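Local coordinates for protein branched-chain-amino-acid aminotransferase (Pseudomonas aeruginosa, PDB 6NST) that probably catalyses the pyridoxal-phosphate-dependent transfer of amino groups between leucine, isoleucine or valine and 2-oxoglutarate in branched-chain amino acid synthesis, at residues V37-R42 / D60-S65; F201-G206 / E251-G256. The protein carries 1 engineered substitution. All coordinates share one frame; numbering follows the deposited sequence.

Contact 1: residues V37-R42 / D60-S65; sequences VFEGVR and DRLFDS. With SO4 (sulfate ion), chain G.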
loop_
_atom_site.group_PDB
_atom_site.type_symbol
_atom_site.label_atom_id
_atom_site.label_comp_id
_atom_site.label_asym_id
_atom_site.label_seq_id
_atom_site.Cartn_x
_atom_site.Cartn_y
_atom_site.Cartn_z
ATOM N N VAL A 37 22.250 18.641 0.065
ATOM C CA VAL A 37 21.178 19.346 -0.624
ATOM C C VAL A 37 21.790 20.227 -1.704
ATOM O O VAL A 37 22.950 20.641 -1.612
ATOM C CB VAL A 37 20.313 20.178 0.353
ATOM C CG1 VAL A 37 19.770 19.291 1.465
ATOM C CG2 VAL A 37 21.109 21.333 0.933
ATOM N N PHE A 38 21.006 20.496 -2.746
ATOM C CA PHE A 38 21.490 21.292 -3.864
ATOM C C PHE A 38 20.320 22.016 -4.511
ATOM O O PHE A 38 19.155 21.795 -4.171
ATOM C CB PHE A 38 22.237 20.430 -4.892
ATOM C CG PHE A 38 21.345 19.539 -5.711
ATOM C CD1 PHE A 38 21.025 19.871 -7.017
ATOM C CD2 PHE A 38 20.834 18.366 -5.179
ATOM C CE1 PHE A 38 20.210 19.053 -7.776
ATOM C CE2 PHE A 38 20.016 17.543 -5.933
ATOM C CZ PHE A 38 19.705 17.888 -7.235
ATOM N N GLU A 39 20.650 22.894 -5.454
ATOM C CA GLU A 39 19.654 23.668 -6.177
ATOM C C GLU A 39 20.048 23.754 -7.644
ATOM O O GLU A 39 21.214 23.586 -8.012
ATOM C CB GLU A 39 19.495 25.078 -5.593
ATOM C CG GLU A 39 18.521 25.168 -4.429
ATOM C CD GLU A 39 17.108 24.780 -4.829
ATOM O OE1 GLU A 39 16.450 24.043 -4.063
ATOM O OE2 GLU A 39 16.661 25.205 -5.917
ATOM N N GLY A 40 19.048 24.005 -8.481
ATOM C CA GLY A 40 19.271 24.312 -9.878
ATOM C C GLY A 40 18.740 25.696 -10.182
ATOM O O GLY A 40 17.542 25.950 -10.035
ATOM N N VAL A 41 19.624 26.608 -10.576
ATOM C CA VAL A 41 19.267 28.006 -10.769
ATOM C C VAL A 41 19.728 28.443 -12.152
ATOM O O VAL A 41 20.747 27.972 -12.666
ATOM C CB VAL A 41 19.882 28.906 -9.670
ATOM C CG1 VAL A 41 19.174 30.247 -9.620
ATOM C CG2 VAL A 41 19.816 28.216 -8.311
ATOM N N ARG A 42 18.963 29.347 -12.759
ATOM C CA ARG A 42 19.259 29.857 -14.090
ATOM C C ARG A 42 19.526 31.354 -14.037
ATOM O O ARG A 42 18.872 32.088 -13.287
ATOM C CB ARG A 42 18.110 29.580 -15.067
ATOM C CG ARG A 42 18.027 28.145 -15.554
ATOM C CD ARG A 42 19.167 27.799 -16.497
ATOM N NE ARG A 42 19.076 28.535 -17.753
ATOM C CZ ARG A 42 18.296 28.182 -18.770
ATOM N NH1 ARG A 42 18.280 28.910 -19.878
ATOM N NH2 ARG A 42 17.530 27.103 -18.679
ATOM N N ASP A 60 16.007 30.166 -0.598
ATOM C CA ASP A 60 15.127 29.772 0.499
ATOM C C ASP A 60 14.865 28.271 0.483
ATOM O O ASP A 60 14.786 27.639 1.542
ATOM C CB ASP A 60 13.805 30.537 0.422
ATOM C CG ASP A 60 13.924 31.964 0.915
ATOM O OD1 ASP A 60 14.966 32.306 1.514
ATOM O OD2 ASP A 60 12.970 32.743 0.703
ATOM N N ARG A 61 14.720 27.685 -0.706
ATOM C CA ARG A 61 14.494 26.248 -0.780
ATOM C C ARG A 61 15.744 25.471 -0.397
ATOM O O ARG A 61 15.642 24.382 0.182
ATOM C CB ARG A 61 14.024 25.853 -2.179
ATOM C CG ARG A 61 13.464 24.444 -2.254
ATOM C CD ARG A 61 12.784 24.194 -3.585
ATOM N NE ARG A 61 13.726 24.210 -4.699
ATOM C CZ ARG A 61 13.379 24.043 -5.970
ATOM N NH1 ARG A 61 14.302 24.070 -6.922
ATOM N NH2 ARG A 61 12.105 23.848 -6.290
ATOM N N LEU A 62 16.928 26.011 -0.702
ATOM C CA LEU A 62 18.161 25.367 -0.265
ATOM C C LEU A 62 18.226 25.294 1.257
ATOM O O LEU A 62 18.554 24.244 1.822
ATOM C CB LEU A 62 19.374 26.113 -0.819
ATOM C CG LEU A 62 20.721 25.418 -0.616
ATOM C CD1 LEU A 62 20.807 24.154 -1.466
ATOM C CD2 LEU A 62 21.875 26.361 -0.924
ATOM N N PHE A 63 17.904 26.398 1.936
ATOM C CA PHE A 63 17.909 26.392 3.396
ATOM C C PHE A 63 16.771 25.551 3.956
ATOM O O PHE A 63 16.933 24.912 5.003
ATOM C CB PHE A 63 17.842 27.826 3.925
ATOM C CG PHE A 63 19.170 28.529 3.919
ATOM C CD1 PHE A 63 19.760 28.916 2.727
ATOM C CD2 PHE A 63 19.834 28.796 5.107
ATOM C CE1 PHE A 63 20.988 29.559 2.720
ATOM C CE2 PHE A 63 21.061 29.442 5.107
ATOM C CZ PHE A 63 21.638 29.822 3.912
ATOM N N ASP A 64 15.622 25.533 3.275
ATOM C CA ASP A 64 14.560 24.598 3.634
ATOM C C ASP A 64 15.043 23.157 3.525
ATOM O O ASP A 64 14.832 22.348 4.436
ATOM C CB ASP A 64 13.339 24.817 2.740
ATOM C CG ASP A 64 12.446 25.934 3.233
ATOM O OD1 ASP A 64 12.783 26.559 4.260
ATOM O OD2 ASP A 64 11.399 26.181 2.598
ATOM N N SER A 65 15.693 22.819 2.408
ATOM C CA SER A 65 16.184 21.458 2.219
ATOM C C SER A 65 17.197 21.084 3.293
ATOM O O SER A 65 17.165 19.968 3.824
ATOM C CB SER A 65 16.801 21.311 0.827
ATOM O OG SER A 65 15.840 21.557 -0.187
HETATM S S SO4 G . 12.291 23.405 -10.378
HETATM O O1 SO4 G . 12.234 24.022 -9.056
HETATM O O2 SO4 G . 13.658 23.454 -10.878
HETATM O O3 SO4 G . 11.853 22.012 -10.292
HETATM O O4 SO4 G . 11.414 24.135 -11.289
HETATM O O HOH W 1 17.410 22.594 -2.323
#
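E39 leaves its backbone with CG anti to the carbonyl carbon (chi1 -86°) and then bends at chi2, while R61 runs out extended until it kinks at chi3 (66°); the two bends bring carboxylate and guanidinium together. The salt bridge pins helix 55-68 onto strand 36-46 of the antiparallel sheet in the N-terminal domain of this class-IV aminotransferase, at the point where a short loop breaks the strand. R61 grips side-on, one nitrogen to each oxygen: NE reaches E39 OE1 at 2.8 Å and NH1 reaches E39 OE2 at 2.8 Å. Both acceptors are met on their syn side and lie near the guanidinium plane, although the two flat groups are twisted 37° apart. H58 ND1 also bonds OE2, which should fix the rotation of the carboxylate further. The other edge of the guanidinium faces a sulfate ion, with R61 NH2 2.8 Å from SO4 O1 and NH1 bonded to the same oxygen, consistent with E39 positioning R61 as a second-shell residue; the sulfate probably came from the crystallisation liquor. Alongside the salt bridge, L62 supplies the apolar contact: its CB lies 3.8 Å from E39 CG, and its CD1 is 3.7 Å from V37 CG2. V37 turns its other methyl toward the next helical turn, CG1 standing 3.6 Å from S65 CB. On the opposite side of the strand, F38 packs beside K160, probably the lysine that carries pyridoxal phosphate, though none is attached here. A water links F38 O to S65 OG across the contact. S65 OG accepts from that water and donates to R61 O at 2.9 Å, and the same carbonyl accepts S65 N at 2.7 Å, the two donors arriving from opposite faces of its plane.

Contact 2: residues F201-G206 / E251-G256; sequences FIIKDG and EAFFTG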
loop_
_atom_site.group_PDB
_atom_site.type_symbol
_atom_site.label_atom_id
_atom_site.label_comp_id
_atom_site.label_asym_id
_atom_site.label_seq_id
_atom_site.Cartn_x
_atom_site.Cartn_y
_atom_site.Cartn_z
ATOM N N PHE A 201 2.107 19.103 -16.382
ATOM C CA PHE A 201 0.812 19.752 -16.505
ATOM C C PHE A 201 0.063 19.135 -17.675
ATOM O O PHE A 201 0.672 18.684 -18.647
ATOM C CB PHE A 201 0.945 21.266 -16.739
ATOM C CG PHE A 201 1.444 22.038 -15.548
ATOM C CD1 PHE A 201 2.779 21.991 -15.179
ATOM C CD2 PHE A 201 0.581 22.839 -14.818
ATOM C CE1 PHE A 201 3.237 22.713 -14.090
ATOM C CE2 PHE A 201 1.031 23.561 -13.730
ATOM C CZ PHE A 201 2.362 23.499 -13.366
ATOM N N ILE A 202 -1.262 19.112 -17.575
ATOM C CA ILE A 202 -2.114 18.706 -18.685
ATOM C C ILE A 202 -3.238 19.721 -18.827
ATOM O O ILE A 202 -3.634 20.380 -17.860
ATOM C CB ILE A 202 -2.683 17.276 -18.515
ATOM C CG1 ILE A 202 -3.640 17.201 -17.327
ATOM C CG2 ILE A 202 -1.559 16.260 -18.353
ATOM C CD1 ILE A 202 -4.288 15.839 -17.167
ATOM N N ILE A 203 -3.738 19.858 -20.052
ATOM C CA ILE A 203 -4.836 20.762 -20.372
ATOM C C ILE A 203 -5.960 19.941 -20.986
ATOM O O ILE A 203 -5.719 19.115 -21.874
ATOM C CB ILE A 203 -4.396 21.891 -21.325
ATOM C CG1 ILE A 203 -3.568 22.944 -20.585
ATOM C CG2 ILE A 203 -5.604 22.550 -21.977
ATOM C CD1 ILE A 203 -2.105 22.604 -20.446
ATOM N N LYS A 204 -7.181 20.160 -20.506
ATOM C CA LYS A 204 -8.362 19.484 -21.038
ATOM C C LYS A 204 -9.491 20.502 -21.095
ATOM O O LYS A 204 -9.938 20.994 -20.053
ATOM C CB LYS A 204 -8.747 18.278 -20.180
ATOM C CG LYS A 204 -9.880 17.434 -20.750
ATOM C CD LYS A 204 -9.557 16.952 -22.154
ATOM C CE LYS A 204 -10.637 16.020 -22.687
ATOM N NZ LYS A 204 -10.720 14.754 -21.902
ATOM N N ASP A 205 -9.936 20.825 -22.312
ATOM C CA ASP A 205 -11.033 21.769 -22.536
ATOM C C ASP A 205 -10.718 23.143 -21.947
ATOM O O ASP A 205 -11.563 23.779 -21.312
ATOM C CB ASP A 205 -12.351 21.222 -21.983
ATOM C CG ASP A 205 -12.731 19.893 -22.605
ATOM O OD1 ASP A 205 -12.445 19.695 -23.804
ATOM O OD2 ASP A 205 -13.307 19.040 -21.895
ATOM N N GLY A 206 -9.488 23.607 -22.160
ATOM C CA GLY A 206 -9.080 24.930 -21.740
ATOM C C GLY A 206 -8.777 25.083 -20.268
ATOM O O GLY A 206 -8.525 26.209 -19.821
ATOM N N GLU A 251 -3.565 18.957 -24.128
ATOM C CA GLU A 251 -2.171 19.379 -24.115
ATOM C C GLU A 251 -1.480 18.768 -22.905
ATOM O O GLU A 251 -2.123 18.266 -21.981
ATOM C CB GLU A 251 -2.033 20.906 -24.066
ATOM C CG GLU A 251 -2.700 21.648 -25.203
ATOM C CD GLU A 251 -2.638 23.150 -25.017
ATOM O OE1 GLU A 251 -3.681 23.814 -25.191
ATOM O OE2 GLU A 251 -1.548 23.664 -24.687
ATOM N N ALA A 252 -0.152 18.832 -22.916
ATOM C CA ALA A 252 0.652 18.393 -21.786
ATOM C C ALA A 252 2.038 19.002 -21.918
ATOM O O ALA A 252 2.562 19.112 -23.030
ATOM C CB ALA A 252 0.745 16.863 -21.717
ATOM N N PHE A 253 2.625 19.399 -20.790
ATOM C CA PHE A 253 3.983 19.918 -20.831
ATOM C C PHE A 253 4.671 19.700 -19.492
ATOM O O PHE A 253 4.038 19.380 -18.483
ATOM C CB PHE A 253 4.019 21.404 -21.222
ATOM C CG PHE A 253 3.248 22.307 -20.301
ATOM C CD1 PHE A 253 3.860 22.894 -19.205
ATOM C CD2 PHE A 253 1.918 22.595 -20.551
ATOM C CE1 PHE A 253 3.152 23.738 -18.366
ATOM C CE2 PHE A 253 1.205 23.439 -19.716
ATOM C CZ PHE A 253 1.822 24.012 -18.624
ATOM N N PHE A 254 5.988 19.873 -19.514
ATOM C CA PHE A 254 6.844 19.789 -18.342
ATOM C C PHE A 254 7.317 21.183 -17.952
ATOM O O PHE A 254 7.511 22.051 -18.807
ATOM C CB PHE A 254 8.060 18.897 -18.612
ATOM C CG PHE A 254 7.773 17.423 -18.538
ATOM C CD1 PHE A 254 7.082 16.886 -17.467
ATOM C CD2 PHE A 254 8.212 16.573 -19.541
ATOM C CE1 PHE A 254 6.829 15.528 -17.395
ATOM C CE2 PHE A 254 7.960 15.215 -19.477
ATOM C CZ PHE A 254 7.267 14.694 -18.401
ATOM N N THR A 255 7.509 21.388 -16.649
ATOM C CA THR A 255 8.088 22.621 -16.133
ATOM C C THR A 255 9.273 22.288 -15.242
ATOM O O THR A 255 9.236 21.318 -14.478
ATOM C CB THR A 255 7.075 23.456 -15.343
ATOM O OG1 THR A 255 6.619 22.713 -14.206
ATOM C CG2 THR A 255 5.891 23.829 -16.220
ATOM N N GLY A 256 10.317 23.096 -15.347
ATOM C CA GLY A 256 11.509 22.907 -14.539
ATOM C C GLY A 256 12.482 24.032 -14.807
ATOM O O GLY A 256 12.358 24.772 -15.788
#
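Strands 199-204 and 251-256 are antiparallel neighbours in the mixed sheet of the larger domain of the class-IV fold, their segments running at 165° to one another. Four backbone hydrogen bonds set the register. F201 and F253 form one hydrogen-bonded pair, with F201 N 2.9 Å from F253 O and F253 N returning to F201 O; I203 and E251 form the next, with I203 N 3.0 Å from E251 O and a reciprocal bond back. Between them, I202 and A252 are a non-hydrogen-bonded pair whose side chains emerge on the other face. On the face shared by F201, F253, I203 and E251, the two phenylalanines and I203 make the apolar contact. F253 CG sits between its backbone N and carbonyl carbon (chi1 59°), which carries the ring toward the partner strand. The rings are almost parallel, 5° between planes, but slid sideways with centroids 5.1 Å apart, and barely overlap. Over one face of the F253 ring, offset toward its rim, lies the F201 methylene: F201 CB is 3.4 Å from F253 CZ, a CH-pi contact. I203 CD1 closes on the ring edge, 3.5 Å from F253 CE2, whereas T255 OG1 lies 3.4 Å from F201 CE1, near the plane of that ring. Helix 220-231 packs on F201 and helix 279-292 on F253. E251 sends its carboxylate oxygens to the amides of V280 and T281 at the start of helix 279-292, so a buried acid is satisfied by backbone N-H groups, and the helix end would probably stabilise its negative charge.

The two contacts lie on different sheets, their centres 25 Å apart and their nearest atoms about 6 Å apart; contact 1 lies beside the probable cofactor lysine, whereas contact 2 approaches the pocket only at its T255-G256 end. The sulfate held by R61 in contact 1 is also bonded by I220 N, T221 OG1 and T257 OG1; T257 directly follows strand 251-256 of contact 2, whose T255 side chain lies about 6 Å from the ion. This setting is consistent with the cofactor's phosphate site. The side chain of K160 is about 4 Å from that of F38 and about 12 Å from that of T255. K204 makes a weak, long ion pair with D64 of a neighbouring subunit.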